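Side-chain contacts in STIL N-terminal domain-containing protein (Trichoplax adhaerens, PDB 5OI9), which probably acts in centriole assembly as the N-terminal domain of a STIL-family protein, whose relatives bind CEP85 and support activation of the kinase PLK4: residues I41-E45 with K46-L50; S63-K66 with R67-F71; Y174-S178 with D179-I183; I265-H269 with P270-S274. All coordinates share one frame; numbering follows the deposited sequence.

Contact 1: I41-E45 with K46-L50; sequences IDITE and KCLRL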
loop_
_atom_site.group_PDB
_atom_site.type_symbol
_atom_site.label_atom_id
_atom_site.label_comp_id
_atom_site.label_asym_id
_atom_site.label_seq_id
_atom_site.Cartn_x
_atom_site.Cartn_y
_atom_site.Cartn_z
ATOM N N ILE A 41 -0.590 8.225 10.240
ATOM C CA ILE A 41 0.536 8.913 9.615
ATOM C C ILE A 41 1.310 9.639 10.709
ATOM O O ILE A 41 0.735 10.457 11.440
ATOM C CB ILE A 41 0.068 9.907 8.538
ATOM C CG1 ILE A 41 -0.917 9.245 7.570
ATOM C CG2 ILE A 41 1.258 10.491 7.787
ATOM C CD1 ILE A 41 -0.326 8.124 6.745
ATOM N N ASP A 42 2.604 9.348 10.824
ATOM C CA ASP A 42 3.500 10.060 11.730
ATOM C C ASP A 42 4.516 10.838 10.903
ATOM O O ASP A 42 5.225 10.251 10.079
ATOM C CB ASP A 42 4.213 9.097 12.682
ATOM C CG ASP A 42 3.267 8.437 13.665
ATOM O OD1 ASP A 42 2.224 9.040 13.990
ATOM O OD2 ASP A 42 3.570 7.314 14.118
ATOM N N ILE A 43 4.585 12.149 11.125
ATOM C CA ILE A 43 5.447 13.049 10.363
ATOM C C ILE A 43 6.364 13.767 11.342
ATOM O O ILE A 43 5.887 14.447 12.256
ATOM C CB ILE A 43 4.632 14.067 9.550
ATOM C CG1 ILE A 43 3.524 13.371 8.759
ATOM C CG2 ILE A 43 5.541 14.860 8.618
ATOM C CD1 ILE A 43 2.679 14.327 7.945
ATOM N N THR A 44 7.673 13.634 11.144
ATOM C CA THR A 44 8.615 14.265 12.058
ATOM C C THR A 44 8.685 15.767 11.812
ATOM O O THR A 44 8.544 16.245 10.681
ATOM C CB THR A 44 10.013 13.661 11.914
ATOM O OG1 THR A 44 10.570 14.031 10.644
ATOM C CG2 THR A 44 9.952 12.145 12.021
ATOM N N GLU A 45 8.895 16.517 12.896
ATOM C CA GLU A 45 9.053 17.962 12.773
ATOM C C GLU A 45 10.278 18.315 11.941
ATOM O O GLU A 45 10.264 19.309 11.206
ATOM C CB GLU A 45 9.142 18.596 14.165
ATOM C CG GLU A 45 9.296 20.114 14.178
ATOM C CD GLU A 45 10.742 20.560 14.071
ATOM O OE1 GLU A 45 11.642 19.724 14.289
ATOM O OE2 GLU A 45 10.980 21.744 13.761
ATOM N N LYS A 46 11.336 17.504 12.031
ATOM C CA LYS A 46 12.580 17.816 11.334
ATOM C C LYS A 46 12.397 17.824 9.820
ATOM O O LYS A 46 12.921 18.709 9.133
ATOM C CB LYS A 46 13.666 16.817 11.731
ATOM C CG LYS A 46 15.065 17.213 11.291
ATOM C CD LYS A 46 15.986 16.008 11.275
ATOM C CE LYS A 46 15.871 15.214 12.567
ATOM N NZ LYS A 46 16.504 13.870 12.452
ATOM N N CYS A 47 11.675 16.842 9.272
ATOM C CA CYS A 47 11.517 16.824 7.820
ATOM C C CYS A 47 10.562 17.916 7.358
ATOM O O CYS A 47 10.751 18.482 6.276
ATOM C CB CYS A 47 11.081 15.433 7.329
ATOM S SG CYS A 47 9.353 14.937 7.580
ATOM N N LEU A 48 9.559 18.256 8.172
ATOM C CA LEU A 48 8.737 19.428 7.875
ATOM C C LEU A 48 9.561 20.708 7.931
ATOM O O LEU A 48 9.366 21.615 7.113
ATOM C CB LEU A 48 7.560 19.512 8.848
ATOM C CG LEU A 48 6.454 18.465 8.705
ATOM C CD1 LEU A 48 5.451 18.594 9.841
ATOM C CD2 LEU A 48 5.759 18.596 7.357
ATOM N N ARG A 49 10.484 20.803 8.892
ATOM C CA ARG A 49 11.333 21.988 8.983
ATOM C C ARG A 49 12.247 22.103 7.768
ATOM O O ARG A 49 12.441 23.200 7.231
ATOM C CB ARG A 49 12.151 21.955 10.274
ATOM C CG ARG A 49 13.030 23.184 10.478
ATOM C CD ARG A 49 13.865 23.083 11.747
ATOM N NE ARG A 49 13.045 23.131 12.954
ATOM C CZ ARG A 49 12.692 24.254 13.573
ATOM N NH1 ARG A 49 13.086 25.427 13.099
ATOM N NH2 ARG A 49 11.943 24.203 14.667
ATOM N N LEU A 50 12.811 20.979 7.313
ATOM C CA LEU A 50 13.619 20.995 6.097
ATOM C C LEU A 50 12.777 21.352 4.879
ATOM O O LEU A 50 13.227 22.106 4.007
ATOM C CB LEU A 50 14.297 19.640 5.896
ATOM C CG LEU A 50 15.339 19.205 6.926
ATOM C CD1 LEU A 50 15.772 17.774 6.657
ATOM C CD2 LEU A 50 16.536 20.139 6.908
#

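Contact 2: S63-K66 with R67-F71; sequences SATK and RIQKF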
loop_
_atom_site.group_PDB
_atom_site.type_symbol
_atom_site.label_atom_id
_atom_site.label_comp_id
_atom_site.label_asym_id
_atom_site.label_seq_id
_atom_site.Cartn_x
_atom_site.Cartn_y
_atom_site.Cartn_z
ATOM N N SER A 63 13.526 33.469 -8.098
ATOM C CA SER A 63 12.471 34.208 -8.774
ATOM C C SER A 63 11.557 33.364 -9.648
ATOM O O SER A 63 10.424 33.783 -9.903
ATOM C CB SER A 63 13.087 35.309 -9.640
ATOM O OG SER A 63 13.943 36.142 -8.875
ATOM N N ALA A 64 12.014 32.212 -10.128
ATOM C CA ALA A 64 11.181 31.324 -10.921
ATOM C C ALA A 64 10.351 30.388 -10.059
ATOM O O ALA A 64 9.871 29.360 -10.554
ATOM C CB ALA A 64 12.042 30.520 -11.888
ATOM N N THR A 65 10.180 30.715 -8.785
ATOM C CA THR A 65 9.425 29.863 -7.881
ATOM C C THR A 65 7.949 29.898 -8.247
ATOM O O THR A 65 7.319 30.960 -8.218
ATOM C CB THR A 65 9.627 30.319 -6.440
ATOM O OG1 THR A 65 11.027 30.331 -6.139
ATOM C CG2 THR A 65 8.916 29.381 -5.484
ATOM N N LYS A 66 7.404 28.743 -8.615
ATOM C CA LYS A 66 5.961 28.618 -8.705
ATOM C C LYS A 66 5.346 28.914 -7.343
ATOM O O LYS A 66 5.949 28.657 -6.299
ATOM C CB LYS A 66 5.571 27.216 -9.170
ATOM C CG LYS A 66 5.938 26.907 -10.612
ATOM C CD LYS A 66 5.555 25.483 -10.977
ATOM C CE LYS A 66 5.101 25.389 -12.424
ATOM N NZ LYS A 66 3.884 26.215 -12.662
ATOM N N ARG A 67 4.138 29.480 -7.356
ATOM C CA ARG A 67 3.487 29.832 -6.099
ATOM C C ARG A 67 3.332 28.608 -5.203
ATOM O O ARG A 67 3.465 28.702 -3.977
ATOM C CB ARG A 67 2.133 30.482 -6.373
ATOM C CG ARG A 67 1.504 31.146 -5.161
ATOM C CD ARG A 67 0.204 31.832 -5.539
ATOM N NE ARG A 67 -0.639 30.962 -6.352
ATOM C CZ ARG A 67 -1.435 30.019 -5.858
ATOM N NH1 ARG A 67 -1.498 29.822 -4.548
ATOM N NH2 ARG A 67 -2.166 29.271 -6.673
ATOM N N ILE A 68 3.074 27.450 -5.800
ATOM C CA ILE A 68 3.000 26.184 -5.081
ATOM C C ILE A 68 4.230 25.369 -5.456
ATOM O O ILE A 68 4.380 24.949 -6.610
ATOM C CB ILE A 68 1.710 25.422 -5.406
ATOM C CG1 ILE A 68 0.494 26.261 -5.009
ATOM C CG2 ILE A 68 1.699 24.071 -4.710
ATOM C CD1 ILE A 68 -0.823 25.582 -5.274
ATOM N N GLN A 69 5.112 25.146 -4.489
ATOM C CA GLN A 69 6.275 24.305 -4.708
ATOM C C GLN A 69 5.889 22.831 -4.658
ATOM O O GLN A 69 4.986 22.425 -3.922
ATOM C CB GLN A 69 7.362 24.596 -3.671
ATOM C CG GLN A 69 8.023 25.954 -3.826
ATOM C CD GLN A 69 7.493 26.984 -2.843
ATOM O OE1 GLN A 69 6.406 26.829 -2.290
ATOM N NE2 GLN A 69 8.271 28.033 -2.609
ATOM N N LYS A 70 6.593 22.027 -5.452
ATOM C CA LYS A 70 6.346 20.592 -5.554
ATOM C C LYS A 70 7.573 19.852 -5.041
ATOM O O LYS A 70 8.638 19.900 -5.668
ATOM C CB LYS A 70 6.038 20.191 -6.995
ATOM C CG LYS A 70 4.819 20.862 -7.590
ATOM C CD LYS A 70 3.537 20.368 -6.945
ATOM C CE LYS A 70 2.318 20.854 -7.712
ATOM N NZ LYS A 70 1.061 20.273 -7.163
ATOM N N PHE A 71 7.425 19.160 -3.912
ATOM C CA PHE A 71 8.509 18.353 -3.366
ATOM C C PHE A 71 8.038 16.930 -3.101
ATOM O O PHE A 71 6.929 16.550 -3.489
ATOM C CB PHE A 71 9.049 18.953 -2.064
ATOM C CG PHE A 71 9.540 20.365 -2.193
ATOM C CD1 PHE A 71 10.633 20.666 -2.989
ATOM C CD2 PHE A 71 8.924 21.390 -1.492
ATOM C CE1 PHE A 71 11.091 21.966 -3.100
ATOM C CE2 PHE A 71 9.379 22.691 -1.596
ATOM C CZ PHE A 71 10.463 22.980 -2.401
#

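Contact 3: Y174-S178 with D179-I183; sequences YYVDS and DEISI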
loop_
_atom_site.group_PDB
_atom_site.type_symbol
_atom_site.label_atom_id
_atom_site.label_comp_id
_atom_site.label_asym_id
_atom_site.label_seq_id
_atom_site.Cartn_x
_atom_site.Cartn_y
_atom_site.Cartn_z
ATOM N N TYR A 174 2.325 27.283 4.803
ATOM C CA TYR A 174 3.224 27.764 5.840
ATOM C C TYR A 174 3.269 29.286 5.860
ATOM O O TYR A 174 2.898 29.960 4.894
ATOM C CB TYR A 174 4.645 27.205 5.664
ATOM C CG TYR A 174 5.390 27.736 4.457
ATOM C CD1 TYR A 174 5.137 27.237 3.188
ATOM C CD2 TYR A 174 6.360 28.724 4.591
ATOM C CE1 TYR A 174 5.817 27.710 2.085
ATOM C CE2 TYR A 174 7.046 29.204 3.491
ATOM C CZ TYR A 174 6.770 28.693 2.241
ATOM O OH TYR A 174 7.450 29.167 1.142
ATOM N N TYR A 175 3.733 29.815 6.988
ATOM C CA TYR A 175 3.901 31.248 7.166
ATOM C C TYR A 175 5.070 31.485 8.109
ATOM O O TYR A 175 5.251 30.747 9.082
ATOM C CB TYR A 175 2.629 31.899 7.720
ATOM C CG TYR A 175 2.654 33.410 7.691
ATOM C CD1 TYR A 175 2.366 34.105 6.522
ATOM C CD2 TYR A 175 2.959 34.145 8.830
ATOM C CE1 TYR A 175 2.386 35.487 6.486
ATOM C CE2 TYR A 175 2.981 35.530 8.804
ATOM C CZ TYR A 175 2.694 36.193 7.629
ATOM O OH TYR A 175 2.712 37.569 7.594
ATOM N N VAL A 176 5.865 32.508 7.807
ATOM C CA VAL A 176 7.000 32.901 8.633
ATOM C C VAL A 176 6.780 34.334 9.091
ATOM O O VAL A 176 6.523 35.221 8.270
ATOM C CB VAL A 176 8.335 32.776 7.874
ATOM C CG1 VAL A 176 9.485 33.269 8.741
ATOM C CG2 VAL A 176 8.572 31.347 7.451
ATOM N N ASP A 177 6.861 34.553 10.403
ATOM C CA ASP A 177 6.921 35.899 10.954
ATOM C C ASP A 177 8.139 36.005 11.860
ATOM O O ASP A 177 8.987 35.109 11.864
ATOM C CB ASP A 177 5.635 36.249 11.709
ATOM C CG ASP A 177 5.215 35.168 12.682
ATOM O OD1 ASP A 177 6.008 34.831 13.586
ATOM O OD2 ASP A 177 4.082 34.659 12.546
ATOM N N SER A 178 8.235 37.085 12.637
ATOM C CA SER A 178 9.420 37.290 13.466
ATOM C C SER A 178 9.537 36.242 14.566
ATOM O O SER A 178 10.647 35.955 15.028
ATOM C CB SER A 178 9.398 38.692 14.074
ATOM O OG SER A 178 9.328 39.685 13.066
ATOM N N ASP A 179 8.417 35.655 14.989
ATOM C CA ASP A 179 8.402 34.786 16.160
ATOM C C ASP A 179 8.557 33.310 15.820
ATOM O O ASP A 179 9.326 32.603 16.479
ATOM C CB ASP A 179 7.102 34.980 16.944
ATOM C CG ASP A 179 6.923 36.397 17.436
ATOM O OD1 ASP A 179 7.944 37.064 17.697
ATOM O OD2 ASP A 179 5.764 36.844 17.565
ATOM N N GLU A 180 7.834 32.820 14.818
ATOM C CA GLU A 180 7.702 31.384 14.641
ATOM C C GLU A 180 7.448 31.056 13.179
ATOM O O GLU A 180 7.130 31.924 12.363
ATOM C CB GLU A 180 6.563 30.830 15.502
ATOM C CG GLU A 180 5.195 31.325 15.059
ATOM C CD GLU A 180 4.107 31.057 16.077
ATOM O OE1 GLU A 180 4.349 30.278 17.023
ATOM O OE2 GLU A 180 3.008 31.632 15.933
ATOM N N ILE A 181 7.588 29.772 12.868
ATOM C CA ILE A 181 7.136 29.197 11.610
ATOM C C ILE A 181 5.870 28.405 11.902
ATOM O O ILE A 181 5.863 27.542 12.789
ATOM C CB ILE A 181 8.218 28.301 10.984
ATOM C CG1 ILE A 181 9.553 29.050 10.909
ATOM C CG2 ILE A 181 7.785 27.826 9.605
ATOM C CD1 ILE A 181 10.748 28.156 10.645
ATOM N N SER A 182 4.793 28.710 11.186
ATOM C CA SER A 182 3.531 28.001 11.332
ATOM C C SER A 182 3.224 27.251 10.044
ATOM O O SER A 182 3.425 27.778 8.948
ATOM C CB SER A 182 2.387 28.964 11.671
ATOM O OG SER A 182 2.173 29.892 10.624
ATOM N N ILE A 183 2.748 26.014 10.178
ATOM C CA ILE A 183 2.443 25.166 9.029
ATOM C C ILE A 183 1.104 24.482 9.260
ATOM O O ILE A 183 0.880 23.886 10.319
ATOM C CB ILE A 183 3.532 24.103 8.776
ATOM C CG1 ILE A 183 4.922 24.737 8.718
ATOM C CG2 ILE A 183 3.247 23.352 7.482
ATOM C CD1 ILE A 183 6.021 23.745 8.412
HETATM O O HOH W 1 4.076 32.089 11.546
#

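Contact 4: I265-H269 with P270-S274; sequences ISIHH and PYVWS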
loop_
_atom_site.group_PDB
_atom_site.type_symbol
_atom_site.label_atom_id
_atom_site.label_comp_id
_atom_site.label_asym_id
_atom_site.label_seq_id
_atom_site.Cartn_x
_atom_site.Cartn_y
_atom_site.Cartn_z
ATOM N N ILE A 265 1.284 -14.296 9.475
ATOM C CA ILE A 265 0.741 -15.061 10.592
ATOM C C ILE A 265 -0.647 -15.597 10.271
ATOM O O ILE A 265 -0.977 -16.731 10.628
ATOM C CB ILE A 265 0.743 -14.201 11.875
ATOM C CG1 ILE A 265 2.155 -14.140 12.459
ATOM C CG2 ILE A 265 -0.231 -14.750 12.904
ATOM C CD1 ILE A 265 2.275 -13.273 13.688
ATOM N N SER A 266 -1.473 -14.813 9.583
ATOM C CA SER A 266 -2.822 -15.242 9.244
ATOM C C SER A 266 -3.223 -14.619 7.914
ATOM O O SER A 266 -2.465 -13.861 7.302
ATOM C CB SER A 266 -3.820 -14.868 10.345
ATOM O OG SER A 266 -4.096 -13.479 10.327
ATOM N N ILE A 267 -4.439 -14.945 7.469
ATOM C CA ILE A 267 -4.967 -14.390 6.231
ATOM C C ILE A 267 -5.341 -12.921 6.366
ATOM O O ILE A 267 -5.550 -12.245 5.352
ATOM C CB ILE A 267 -6.179 -15.227 5.770
ATOM C CG1 ILE A 267 -6.541 -14.908 4.318
ATOM C CG2 ILE A 267 -7.366 -15.020 6.706
ATOM C CD1 ILE A 267 -7.706 -15.688 3.806
ATOM N N HIS A 268 -5.412 -12.403 7.592
ATOM C CA HIS A 268 -5.785 -11.013 7.815
ATOM C C HIS A 268 -4.637 -10.038 7.584
ATOM O O HIS A 268 -4.866 -8.824 7.622
ATOM C CB HIS A 268 -6.321 -10.839 9.237
ATOM C CG HIS A 268 -7.468 -11.744 9.559
ATOM N ND1 HIS A 268 -8.730 -11.561 9.038
ATOM C CD2 HIS A 268 -7.542 -12.843 10.347
ATOM C CE1 HIS A 268 -9.533 -12.506 9.492
ATOM N NE2 HIS A 268 -8.837 -13.298 10.287
ATOM N N HIS A 269 -3.424 -10.528 7.358
ATOM C CA HIS A 269 -2.307 -9.641 7.071
ATOM C C HIS A 269 -2.591 -8.865 5.788
ATOM O O HIS A 269 -2.976 -9.470 4.777
ATOM C CB HIS A 269 -1.013 -10.443 6.937
ATOM C CG HIS A 269 0.230 -9.611 7.013
ATOM N ND1 HIS A 269 0.629 -8.771 5.997
ATOM C CD2 HIS A 269 1.169 -9.500 7.983
ATOM C CE1 HIS A 269 1.757 -8.174 6.336
ATOM N NE2 HIS A 269 2.107 -8.599 7.538
ATOM N N PRO A 270 -2.433 -7.538 5.785
ATOM C CA PRO A 270 -2.761 -6.766 4.573
ATOM C C PRO A 270 -1.947 -7.162 3.350
ATOM O O PRO A 270 -2.362 -6.856 2.225
ATOM C CB PRO A 270 -2.483 -5.312 4.988
ATOM C CG PRO A 270 -1.617 -5.404 6.204
ATOM C CD PRO A 270 -1.986 -6.679 6.894
ATOM N N TYR A 271 -0.810 -7.837 3.528
ATOM C CA TYR A 271 -0.051 -8.316 2.378
ATOM C C TYR A 271 -0.835 -9.353 1.580
ATOM O O TYR A 271 -0.684 -9.432 0.356
ATOM C CB TYR A 271 1.286 -8.901 2.836
ATOM C CG TYR A 271 2.153 -9.422 1.711
ATOM C CD1 TYR A 271 3.007 -8.572 1.018
ATOM C CD2 TYR A 271 2.123 -10.763 1.345
ATOM C CE1 TYR A 271 3.801 -9.040 -0.008
ATOM C CE2 TYR A 271 2.917 -11.239 0.320
ATOM C CZ TYR A 271 3.754 -10.373 -0.354
ATOM O OH TYR A 271 4.548 -10.841 -1.374
ATOM N N VAL A 272 -1.663 -10.157 2.251
ATOM C CA VAL A 272 -2.452 -11.170 1.553
ATOM C C VAL A 272 -3.466 -10.509 0.629
ATOM O O VAL A 272 -3.585 -10.864 -0.549
ATOM C CB VAL A 272 -3.137 -12.106 2.564
ATOM C CG1 VAL A 272 -4.036 -13.099 1.842
ATOM C CG2 VAL A 272 -2.096 -12.828 3.405
ATOM N N TRP A 273 -4.220 -9.543 1.159
ATOM C CA TRP A 273 -5.139 -8.768 0.333
ATOM C C TRP A 273 -4.406 -8.081 -0.812
ATOM O O TRP A 273 -4.922 -8.009 -1.933
ATOM C CB TRP A 273 -5.866 -7.746 1.202
ATOM C CG TRP A 273 -6.786 -6.822 0.465
ATOM C CD1 TRP A 273 -8.098 -7.042 0.156
ATOM C CD2 TRP A 273 -6.472 -5.515 -0.031
ATOM N NE1 TRP A 273 -8.615 -5.957 -0.511
ATOM C CE2 TRP A 273 -7.639 -5.005 -0.635
ATOM C CE3 TRP A 273 -5.317 -4.727 -0.024
ATOM C CZ2 TRP A 273 -7.684 -3.743 -1.226
ATOM C CZ3 TRP A 273 -5.363 -3.475 -0.614
ATOM C CH2 TRP A 273 -6.537 -2.997 -1.207
ATOM N N SER A 274 -3.191 -7.587 -0.551
ATOM C CA SER A 274 -2.422 -6.915 -1.593
ATOM C C SER A 274 -2.068 -7.873 -2.723
ATOM O O SER A 274 -2.114 -7.499 -3.902
ATOM C CB SER A 274 -1.157 -6.299 -0.996
ATOM O OG SER A 274 -1.477 -5.337 -0.003
HETATM O O HOH W 2 -5.686 -9.733 4.277
#

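Contact 1: I41-E45 with K46-L50
In the conformer given, Glu-45 OE2 forms a salt bridge with Arg-49, one helical turn on, at the start of helix 45-61. CB of Arg-49 lies 3.4 Å from Glu-45 O. CG and CD then run past Glu-45 OE2. A bend at chi3 (-68°) brings the guanidinium back to the carboxylate. There NE lies 2.6 Å from Glu-45 OE2 and NH2 lies 2.8 Å from the same oxygen. Both bonds are bent and weak as hydrogen bonds, and the two planes are 58° apart. NH1 reaches the backbone O of Glu-334. On the backbone, Arg-49 N donates to Glu-45 O at 2.8 Å.

Thr-44 is the N-cap. Its OG1 accepts weakly from Cys-47 N at 3.3 Å. Its carbonyl O takes a weak but nearly straight bond from Leu-48 N. On the buried side, CG2 of Ile-43 packs against CG of Leu-48 at 3.7 Å, the two side chains crossing at about a right angle.

The helix start therefore combines a weak threonine cap with an i to i+4 ion pair, at least in this conformer of Glu-45. The negative charge of Glu-45 in the first turn would also suit the helix dipole.

Contact 2: S63-K66 with R67-F71
This is a local, surface-lying van der Waals contact in the loop that leads from helix 45-61 into strand 69-79. The central pair is Thr-65 and Gln-69, four residues apart. The methyl CG2 of Thr-65 meets the amide end of Gln-69, with NE2 at 3.2 Å and CD at 3.8 Å. CG of Gln-69 is also near that methyl, at 3.9 Å. The two side chains approach at a slant.

Thr-65 has CG2 opposite its backbone N, and OG1 lies beside that N (chi1 -56°). The methyl is thus given to Gln-69, while the hydroxyl makes a hydrogen bond to the backbone O of Leu-58 in the preceding helix. Gln-69 is bent at chi2 (101°), which brings its amide to the Thr-65 methyl. Its side chain also touches Ala-55 and His-59 of helix 45-61.

Lys-66 also takes part, at the bend of the chain. Its CB lies 3.6 Å from Ile-68 O, whereas the rest of its side chain leads away. Beyond the loop, Gln-69 and Phe-71 pair by backbone bonds with Met-124 and Leu-122 of strand 118-126. The ring of Phe-71 meets Phe-92 edge to face.

The chemistry is mixed: a methyl is set against a polar amide. The approach of CG2 to NE2 is close, but a methyl can only pack there. The polar end of Thr-65 is satisfied by Leu-58 O instead, which ties the loop back to the helix.

Contact 3: Y174-S178 with D179-I183
Asp-177 has chi1 near +49°, which places CG between its own backbone N and carbonyl carbon and turns the carboxylate toward the backbone of Asp-179 and Glu-180. Ser-182 has a similar first torsion, chi1 63°, and its OG lies 3.6 Å from CB of Tyr-175.

OD1 of Asp-177 takes two backbone bonds. Asp-179 N reaches its anti lone pair at 2.9 Å. Glu-180 N comes at 3.0 Å, close to the line of the C-O bond. The other oxygen, OD2, lies 2.8 Å from a water that can also reach Tyr-175 O and Ser-182 OG. It has more acceptors in reach than protons, so it may link the turn to the strands without serving all of them at once.

The turn closes the hairpin of strands 167-176 and 180-192. Tyr-175 and Ser-182 are an antiparallel hydrogen-bonded pair, with Tyr-175 N to Ser-182 O at 2.8 Å and Ser-182 N to Tyr-175 O at 3.0 Å. Nearer the turn, Asp-177 N donates to Glu-180 O in a long, nearly straight bond. On the opposite face of the sheet, CB of Tyr-174 packs on CG1 of Ile-183, and Val-176 lies beside Ile-181. Gln-52 of helix 45-61 touches Tyr-174, Val-176 and Ile-181.

One carboxylate oxygen thus holds two backbone N-H groups of the turn. The carboxylates of Asp-179 and Glu-180 are also near Asp-177, which may raise its proton affinity. The two N-H donors would work against that shift.

Contact 4: I265-H269 with P270-S274
The ring of His-269 is set edge-on to the backbone of Tyr-271. ND1 accepts from Tyr-271 N at 3.0 Å, and the donor lies close to the ring plane, only 8° out of it. CG of His-269 sits opposite its backbone N (chi1 -164°), which carries the ring forward to the first turn of the helix. The same ND1 is 3.2 Å from CB of Tyr-271, where the two side chains run oblique to each other. The ring also lies near Pro-270, with ND1 3.5 Å from its CD.

Ile-267 and Val-272 cross at about a right angle, with CG1 against CG1 at 4.0 Å. Val-272 N donates to His-269 O at 2.9 Å from well above the carbonyl plane. A water lies within hydrogen-bonding distance of both Ile-267 O and His-269 O. Farther along, Ser-274 OG and Ser-274 N reach Pro-270 O from opposite faces of its plane.

The loop before the helix is itself ordered. Ser-266 OG accepts from His-268 N in an ST turn, and a type I beta turn runs from Ser-266 to His-269. Val-272 also packs on Val-261 and Leu-298, and Ile-267 on Leu-300, so the sheet backs this corner.

This is a helix N-cap, with the ring nitrogen of His-269 accepting from Tyr-271 N and a proline directly after the cap. It joins strand 256-264 to helix 270-281.

The four contacts follow one another along the chain, from contact 1 to contact 4. Contacts 1, 2 and 3 lie on the same side of the chain's centre, about 15 to 20 Å apart between centres, and all reach the same nine-stranded mixed sheet. Helix 45-61 begins at contact 1 and ends shortly before contact 2. It also packs on the hairpin of contact 3. Contact 3 touches contact 1 through Ile-183 and contact 2 through Tyr-174. Contact 4 lies about 30 to 43 Å from the others between centres. Contacts 1 to 3 thus gather where helix 45-61 packs on one sheet, while contact 4 belongs to the seven-stranded sheet across the chain's centre.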